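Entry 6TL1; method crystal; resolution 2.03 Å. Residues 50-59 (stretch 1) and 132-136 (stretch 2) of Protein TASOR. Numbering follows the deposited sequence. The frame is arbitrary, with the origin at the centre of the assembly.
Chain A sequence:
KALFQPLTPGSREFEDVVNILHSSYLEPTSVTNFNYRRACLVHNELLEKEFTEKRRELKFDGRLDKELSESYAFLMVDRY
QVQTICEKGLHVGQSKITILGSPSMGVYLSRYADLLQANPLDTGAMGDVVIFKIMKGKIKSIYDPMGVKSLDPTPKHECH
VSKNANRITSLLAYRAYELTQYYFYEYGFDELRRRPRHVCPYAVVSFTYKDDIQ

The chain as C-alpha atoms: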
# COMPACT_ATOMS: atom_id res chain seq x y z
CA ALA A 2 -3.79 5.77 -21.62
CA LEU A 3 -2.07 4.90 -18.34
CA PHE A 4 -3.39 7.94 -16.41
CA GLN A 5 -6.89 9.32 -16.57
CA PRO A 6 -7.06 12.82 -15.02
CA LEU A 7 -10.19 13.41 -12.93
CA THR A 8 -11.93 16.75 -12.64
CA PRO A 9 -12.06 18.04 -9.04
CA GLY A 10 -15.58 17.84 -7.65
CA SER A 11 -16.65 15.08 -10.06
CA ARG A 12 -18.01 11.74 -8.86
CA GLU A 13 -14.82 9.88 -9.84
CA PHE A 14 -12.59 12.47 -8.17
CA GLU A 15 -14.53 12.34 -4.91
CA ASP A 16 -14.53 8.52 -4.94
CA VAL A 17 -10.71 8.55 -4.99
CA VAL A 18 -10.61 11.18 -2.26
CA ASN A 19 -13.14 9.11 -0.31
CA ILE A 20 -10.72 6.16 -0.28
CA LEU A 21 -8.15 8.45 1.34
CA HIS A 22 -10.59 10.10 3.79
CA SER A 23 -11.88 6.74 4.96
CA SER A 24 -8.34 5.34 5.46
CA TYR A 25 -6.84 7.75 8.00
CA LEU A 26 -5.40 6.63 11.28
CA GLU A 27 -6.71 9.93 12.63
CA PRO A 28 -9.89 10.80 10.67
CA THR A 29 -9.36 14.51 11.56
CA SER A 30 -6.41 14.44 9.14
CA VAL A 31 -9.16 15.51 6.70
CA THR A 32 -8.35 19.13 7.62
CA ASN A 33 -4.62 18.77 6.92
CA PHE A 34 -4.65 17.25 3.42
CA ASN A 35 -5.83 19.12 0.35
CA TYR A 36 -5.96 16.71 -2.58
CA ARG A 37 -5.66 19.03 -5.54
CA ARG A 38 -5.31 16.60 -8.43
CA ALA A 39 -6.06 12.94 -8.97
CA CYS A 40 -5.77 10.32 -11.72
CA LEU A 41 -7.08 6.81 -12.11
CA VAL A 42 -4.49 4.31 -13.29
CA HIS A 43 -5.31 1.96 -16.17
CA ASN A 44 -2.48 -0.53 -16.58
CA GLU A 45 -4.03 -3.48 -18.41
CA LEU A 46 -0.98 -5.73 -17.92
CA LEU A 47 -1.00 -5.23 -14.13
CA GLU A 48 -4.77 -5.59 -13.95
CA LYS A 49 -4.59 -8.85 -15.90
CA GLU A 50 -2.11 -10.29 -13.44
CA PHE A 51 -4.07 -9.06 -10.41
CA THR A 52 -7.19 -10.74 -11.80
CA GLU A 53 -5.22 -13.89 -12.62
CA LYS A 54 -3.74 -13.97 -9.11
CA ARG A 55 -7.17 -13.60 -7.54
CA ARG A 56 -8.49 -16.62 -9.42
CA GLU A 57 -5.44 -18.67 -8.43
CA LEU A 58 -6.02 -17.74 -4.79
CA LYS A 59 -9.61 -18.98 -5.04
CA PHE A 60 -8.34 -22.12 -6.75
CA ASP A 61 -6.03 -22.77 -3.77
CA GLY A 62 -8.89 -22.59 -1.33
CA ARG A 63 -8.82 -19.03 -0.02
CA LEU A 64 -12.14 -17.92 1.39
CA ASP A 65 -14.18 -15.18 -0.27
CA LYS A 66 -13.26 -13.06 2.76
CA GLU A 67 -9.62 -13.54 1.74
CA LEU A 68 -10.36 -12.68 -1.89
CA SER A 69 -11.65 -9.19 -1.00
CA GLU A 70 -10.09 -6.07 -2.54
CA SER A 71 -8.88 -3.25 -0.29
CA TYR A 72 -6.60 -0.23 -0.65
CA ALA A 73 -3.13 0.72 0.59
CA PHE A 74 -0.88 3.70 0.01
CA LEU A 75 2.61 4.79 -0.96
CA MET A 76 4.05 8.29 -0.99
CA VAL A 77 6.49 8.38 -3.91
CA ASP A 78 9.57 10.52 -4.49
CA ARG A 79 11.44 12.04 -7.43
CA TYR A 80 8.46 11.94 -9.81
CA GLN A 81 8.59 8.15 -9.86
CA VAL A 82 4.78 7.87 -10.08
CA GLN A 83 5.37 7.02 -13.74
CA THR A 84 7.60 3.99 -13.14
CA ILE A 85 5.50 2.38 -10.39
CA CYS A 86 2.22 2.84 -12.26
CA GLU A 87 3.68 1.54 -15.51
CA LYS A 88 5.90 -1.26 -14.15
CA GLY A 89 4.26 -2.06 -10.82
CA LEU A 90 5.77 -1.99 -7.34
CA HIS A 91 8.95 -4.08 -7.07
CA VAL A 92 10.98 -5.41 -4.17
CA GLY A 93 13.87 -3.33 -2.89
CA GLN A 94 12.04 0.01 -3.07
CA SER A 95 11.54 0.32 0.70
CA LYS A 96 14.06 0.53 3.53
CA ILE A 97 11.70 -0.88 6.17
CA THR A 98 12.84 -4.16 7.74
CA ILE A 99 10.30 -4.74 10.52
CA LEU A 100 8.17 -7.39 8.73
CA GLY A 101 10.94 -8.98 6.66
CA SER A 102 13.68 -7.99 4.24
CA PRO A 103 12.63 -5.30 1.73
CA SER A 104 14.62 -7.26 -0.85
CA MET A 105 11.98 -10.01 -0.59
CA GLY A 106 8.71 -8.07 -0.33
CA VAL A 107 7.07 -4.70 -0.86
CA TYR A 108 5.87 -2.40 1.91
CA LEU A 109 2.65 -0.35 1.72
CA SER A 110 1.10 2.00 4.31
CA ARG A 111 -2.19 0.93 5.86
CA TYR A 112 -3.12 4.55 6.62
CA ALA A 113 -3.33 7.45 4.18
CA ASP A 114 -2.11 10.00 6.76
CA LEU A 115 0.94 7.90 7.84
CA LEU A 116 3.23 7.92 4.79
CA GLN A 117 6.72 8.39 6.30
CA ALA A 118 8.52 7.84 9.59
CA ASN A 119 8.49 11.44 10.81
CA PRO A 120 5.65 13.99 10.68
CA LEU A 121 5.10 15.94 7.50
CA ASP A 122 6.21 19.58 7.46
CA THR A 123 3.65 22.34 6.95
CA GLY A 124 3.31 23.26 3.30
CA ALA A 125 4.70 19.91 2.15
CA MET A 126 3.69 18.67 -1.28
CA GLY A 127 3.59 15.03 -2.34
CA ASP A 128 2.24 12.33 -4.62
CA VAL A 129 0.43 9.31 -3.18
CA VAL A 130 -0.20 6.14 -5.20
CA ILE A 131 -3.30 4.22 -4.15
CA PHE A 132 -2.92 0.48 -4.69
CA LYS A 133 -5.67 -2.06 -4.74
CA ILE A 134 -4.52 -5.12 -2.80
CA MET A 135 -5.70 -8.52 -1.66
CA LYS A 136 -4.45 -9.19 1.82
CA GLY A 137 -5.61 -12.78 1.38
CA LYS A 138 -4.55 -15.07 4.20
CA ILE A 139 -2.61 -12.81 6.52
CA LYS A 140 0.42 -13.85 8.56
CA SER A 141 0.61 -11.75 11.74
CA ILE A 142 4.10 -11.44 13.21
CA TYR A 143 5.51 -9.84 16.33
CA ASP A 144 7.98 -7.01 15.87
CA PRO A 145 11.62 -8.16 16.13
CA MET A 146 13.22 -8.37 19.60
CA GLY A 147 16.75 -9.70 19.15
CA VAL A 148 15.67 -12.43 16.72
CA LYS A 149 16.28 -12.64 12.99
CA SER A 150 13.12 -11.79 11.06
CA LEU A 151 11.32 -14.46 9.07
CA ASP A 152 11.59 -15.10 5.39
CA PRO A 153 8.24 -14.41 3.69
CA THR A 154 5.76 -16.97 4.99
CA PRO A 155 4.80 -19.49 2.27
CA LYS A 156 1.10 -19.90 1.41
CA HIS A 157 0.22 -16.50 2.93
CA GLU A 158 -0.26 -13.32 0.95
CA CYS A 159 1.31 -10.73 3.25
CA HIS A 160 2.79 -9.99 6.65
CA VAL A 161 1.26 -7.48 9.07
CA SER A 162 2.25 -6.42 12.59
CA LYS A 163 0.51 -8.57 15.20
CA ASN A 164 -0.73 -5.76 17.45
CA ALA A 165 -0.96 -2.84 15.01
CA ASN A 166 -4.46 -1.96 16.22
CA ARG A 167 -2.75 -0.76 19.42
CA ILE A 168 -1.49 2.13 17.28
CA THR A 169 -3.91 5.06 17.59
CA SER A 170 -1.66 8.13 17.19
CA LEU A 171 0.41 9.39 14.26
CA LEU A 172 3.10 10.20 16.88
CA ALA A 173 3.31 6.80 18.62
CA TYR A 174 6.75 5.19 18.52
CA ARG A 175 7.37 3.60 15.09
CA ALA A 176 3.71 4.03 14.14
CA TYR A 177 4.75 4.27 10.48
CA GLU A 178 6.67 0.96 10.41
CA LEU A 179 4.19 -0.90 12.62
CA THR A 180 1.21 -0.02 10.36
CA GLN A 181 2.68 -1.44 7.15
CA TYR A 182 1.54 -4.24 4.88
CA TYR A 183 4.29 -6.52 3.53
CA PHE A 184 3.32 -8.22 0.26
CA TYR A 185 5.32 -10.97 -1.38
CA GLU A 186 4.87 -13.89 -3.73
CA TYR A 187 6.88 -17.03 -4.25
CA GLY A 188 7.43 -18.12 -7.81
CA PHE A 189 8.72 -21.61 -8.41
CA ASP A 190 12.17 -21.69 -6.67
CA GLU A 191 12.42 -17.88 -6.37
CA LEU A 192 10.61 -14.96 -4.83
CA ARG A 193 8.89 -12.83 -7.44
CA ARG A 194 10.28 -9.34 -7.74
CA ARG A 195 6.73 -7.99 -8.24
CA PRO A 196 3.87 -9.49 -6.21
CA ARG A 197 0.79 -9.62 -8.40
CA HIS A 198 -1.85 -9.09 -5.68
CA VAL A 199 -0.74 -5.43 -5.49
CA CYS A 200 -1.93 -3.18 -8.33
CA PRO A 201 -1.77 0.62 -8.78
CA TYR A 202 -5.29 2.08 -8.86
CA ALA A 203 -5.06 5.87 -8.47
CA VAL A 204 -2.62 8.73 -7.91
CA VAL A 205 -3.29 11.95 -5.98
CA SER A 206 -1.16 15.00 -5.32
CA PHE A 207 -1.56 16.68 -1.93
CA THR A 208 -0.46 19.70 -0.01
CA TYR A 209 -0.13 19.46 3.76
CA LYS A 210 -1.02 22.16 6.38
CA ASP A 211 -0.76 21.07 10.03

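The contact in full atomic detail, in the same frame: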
# COMPACT_ATOMS: atom_id res chain seq x y z
N GLU A 50 -2.80 -9.39 -14.34
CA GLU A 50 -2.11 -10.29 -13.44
C GLU A 50 -2.73 -10.26 -12.05
O GLU A 50 -2.76 -11.29 -11.37
CB GLU A 50 -0.63 -9.95 -13.40
CG GLU A 50 0.00 -10.06 -14.77
CD GLU A 50 1.51 -10.26 -14.76
OE1 GLU A 50 2.20 -9.71 -13.88
OE2 GLU A 50 2.00 -10.93 -15.70
N PHE A 51 -3.30 -9.12 -11.65
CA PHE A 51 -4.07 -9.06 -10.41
C PHE A 51 -5.28 -9.98 -10.50
O PHE A 51 -5.54 -10.79 -9.60
CB PHE A 51 -4.50 -7.60 -10.14
CG PHE A 51 -5.18 -7.37 -8.82
CD1 PHE A 51 -6.55 -7.52 -8.69
CD2 PHE A 51 -4.45 -6.96 -7.70
CE1 PHE A 51 -7.19 -7.30 -7.48
CE2 PHE A 51 -5.09 -6.73 -6.48
CZ PHE A 51 -6.45 -6.90 -6.38
N THR A 52 -6.02 -9.89 -11.61
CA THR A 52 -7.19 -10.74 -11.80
C THR A 52 -6.79 -12.21 -11.86
O THR A 52 -7.45 -13.06 -11.26
CB THR A 52 -7.92 -10.34 -13.08
OG1 THR A 52 -8.60 -9.10 -12.89
CG2 THR A 52 -8.91 -11.43 -13.50
N GLU A 53 -5.71 -12.52 -12.57
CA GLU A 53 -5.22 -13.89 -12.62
C GLU A 53 -4.85 -14.39 -11.23
O GLU A 53 -5.22 -15.51 -10.84
CB GLU A 53 -4.02 -13.97 -13.56
CG GLU A 53 -3.29 -15.30 -13.60
CD GLU A 53 -4.17 -16.45 -14.03
OE1 GLU A 53 -4.03 -17.55 -13.44
OE2 GLU A 53 -5.00 -16.27 -14.94
N LYS A 54 -4.15 -13.57 -10.45
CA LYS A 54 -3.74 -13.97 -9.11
C LYS A 54 -4.95 -14.22 -8.23
O LYS A 54 -4.99 -15.21 -7.48
CB LYS A 54 -2.86 -12.89 -8.48
CG LYS A 54 -2.52 -13.13 -7.00
CD LYS A 54 -1.59 -14.33 -6.86
CE LYS A 54 -1.17 -14.51 -5.39
NZ LYS A 54 -0.26 -15.69 -5.19
N ARG A 55 -5.98 -13.38 -8.34
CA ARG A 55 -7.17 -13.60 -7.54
C ARG A 55 -7.83 -14.94 -7.85
O ARG A 55 -8.33 -15.61 -6.95
CB ARG A 55 -8.20 -12.48 -7.73
CG ARG A 55 -9.31 -12.65 -6.72
CD ARG A 55 -10.62 -12.13 -7.18
NE ARG A 55 -10.63 -10.68 -7.25
CZ ARG A 55 -10.77 -9.98 -8.37
NH1 ARG A 55 -10.92 -10.61 -9.53
NH2 ARG A 55 -10.76 -8.66 -8.34
N ARG A 56 -7.87 -15.34 -9.13
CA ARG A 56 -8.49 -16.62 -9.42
C ARG A 56 -7.61 -17.78 -8.97
O ARG A 56 -8.12 -18.85 -8.63
CB ARG A 56 -8.83 -16.74 -10.91
CG ARG A 56 -9.88 -15.75 -11.40
CD ARG A 56 -10.25 -16.04 -12.84
NE ARG A 56 -11.26 -17.08 -12.89
CZ ARG A 56 -11.75 -17.58 -14.01
NH1 ARG A 56 -12.67 -18.53 -13.97
NH2 ARG A 56 -11.31 -17.13 -15.18
N GLU A 57 -6.29 -17.61 -8.97
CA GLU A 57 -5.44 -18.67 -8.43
C GLU A 57 -5.61 -18.79 -6.92
O GLU A 57 -5.58 -19.89 -6.37
CB GLU A 57 -3.96 -18.45 -8.77
CG GLU A 57 -3.67 -18.03 -10.18
CD GLU A 57 -2.18 -18.00 -10.48
OE1 GLU A 57 -1.38 -18.02 -9.51
OE2 GLU A 57 -1.81 -17.96 -11.67
N LEU A 58 -5.80 -17.66 -6.23
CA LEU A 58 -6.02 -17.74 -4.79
C LEU A 58 -7.30 -18.50 -4.48
O LEU A 58 -7.32 -19.35 -3.57
CB LEU A 58 -6.05 -16.34 -4.17
CG LEU A 58 -4.70 -15.62 -4.07
CD1 LEU A 58 -4.89 -14.18 -3.62
CD2 LEU A 58 -3.75 -16.36 -3.12
N LYS A 59 -8.37 -18.24 -5.24
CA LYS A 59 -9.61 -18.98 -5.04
C LYS A 59 -9.47 -20.44 -5.43
O LYS A 59 -10.09 -21.31 -4.81
CB LYS A 59 -10.74 -18.33 -5.85
CG LYS A 59 -12.11 -18.98 -5.63
CD LYS A 59 -13.20 -18.22 -6.36
CE LYS A 59 -14.58 -18.73 -5.98
NZ LYS A 59 -15.66 -18.17 -6.85
N PHE A 132 -2.94 1.83 -4.15
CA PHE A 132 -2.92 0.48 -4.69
C PHE A 132 -4.17 -0.26 -4.26
O PHE A 132 -4.59 -0.16 -3.11
CB PHE A 132 -1.70 -0.31 -4.19
CG PHE A 132 -0.40 0.23 -4.67
CD1 PHE A 132 0.27 1.19 -3.94
CD2 PHE A 132 0.15 -0.22 -5.86
CE1 PHE A 132 1.48 1.69 -4.39
CE2 PHE A 132 1.35 0.28 -6.32
CZ PHE A 132 2.02 1.25 -5.58
N LYS A 133 -4.73 -1.04 -5.18
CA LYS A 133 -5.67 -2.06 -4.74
C LYS A 133 -4.85 -3.30 -4.40
O LYS A 133 -3.84 -3.60 -5.03
CB LYS A 133 -6.73 -2.37 -5.79
CG LYS A 133 -6.27 -3.06 -7.06
CD LYS A 133 -7.50 -3.44 -7.89
CE LYS A 133 -7.13 -4.03 -9.26
NZ LYS A 133 -8.36 -4.23 -10.10
N ILE A 134 -5.26 -3.99 -3.33
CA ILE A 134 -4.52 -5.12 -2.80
C ILE A 134 -5.52 -6.20 -2.42
O ILE A 134 -6.71 -5.94 -2.23
CB ILE A 134 -3.67 -4.76 -1.56
CG1 ILE A 134 -4.58 -4.17 -0.47
CG2 ILE A 134 -2.57 -3.81 -1.95
CD1 ILE A 134 -3.88 -3.83 0.84
N MET A 135 -5.01 -7.42 -2.32
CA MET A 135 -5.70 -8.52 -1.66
C MET A 135 -4.81 -8.99 -0.53
O MET A 135 -3.74 -9.57 -0.77
CB MET A 135 -5.99 -9.65 -2.65
CG MET A 135 -6.99 -9.26 -3.71
SD MET A 135 -7.35 -10.64 -4.80
CE MET A 135 -5.84 -10.61 -5.75
N LYS A 136 -5.25 -8.73 0.70
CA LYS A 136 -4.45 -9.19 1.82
C LYS A 136 -4.49 -10.70 1.92
O LYS A 136 -3.56 -11.29 2.47
CB LYS A 136 -4.92 -8.54 3.13
CG LYS A 136 -4.87 -7.03 3.14
CD LYS A 136 -4.90 -6.50 4.57
CE LYS A 136 -6.30 -6.32 5.11
NZ LYS A 136 -7.10 -5.36 4.31

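The ring of Phe 51 is clasped on both faces by unbranched side chains from residues 132-136: Lys 133 lies over one face and Met 135 over the opposite one. Lys 133 CE sits 3.8 Å from the centroid of the Phe 51 ring, 18° off its normal, and Met 135 CE sits 3.9 Å from the same centroid, 15° off the normal. Both are CH-pi contacts. The methylene next to the ammonium group has polarised C–H bonds, as does the methyl bonded to sulfur, so each suits the electron-rich face of an aromatic ring.

Residues 50-59 lie within a longer helix, held by i to i+4 backbone hydrogen bonds such as Arg 55 N to Phe 51 O (2.9 Å) and Leu 58 N to Lys 54 O (2.9 Å). Stretch 2 enters as a strand. No hydrogen bond joins the two stretches, and the backbones stay well apart, with Phe 51 CA 8.6 Å from Ile 134 CA and Arg 55 CA 7.9 Å from Met 135 CA. Mostly side chains fill this gap, and the two stretches together bury 331 Å².

The side chains alternate along residues 133-135. Lys 133 and Met 135 direct their CA-to-CB bonds toward the helix, whereas that of Ile 134, between them, points away. Ile 134 therefore offers backbone to the ring edge, its CA 4.1 Å from Phe 51 CE2. Lys 133, with chi1 p and the remaining chi angles t, runs extended along the ring, and its CE comes within 3.6 Å of Phe 51 CD1. Its charged NZ continues past the ring, leaving the aliphatic part to make the contact.

Met 135 has the largest area covered by the other stretch, 116 Å², against 103 Å² for Phe 51. Its m, t, m conformation brings CG to 3.6 Å from Phe 51 CZ and carries CE over the ring face. Its sulfur is oblique to that ring, with SD 4.7 Å from the centroid and 35° off the normal, in a sulfur-aromatic contact.

One turn along the helix, Arg 55 meets the same methionine through its aliphatic portion, Arg 55 CG lying 3.4 Å from Met 135 SD; its NH2 is hydrogen-bonded elsewhere in the structure. Leu 58, two turns from Phe 51, adds an apolar contact, its CD1 4.3 Å from Met 135 CE. Lys 54 contributes little: its CG is 4.4 Å from Met 135 CE, and the end of its side chain leads away.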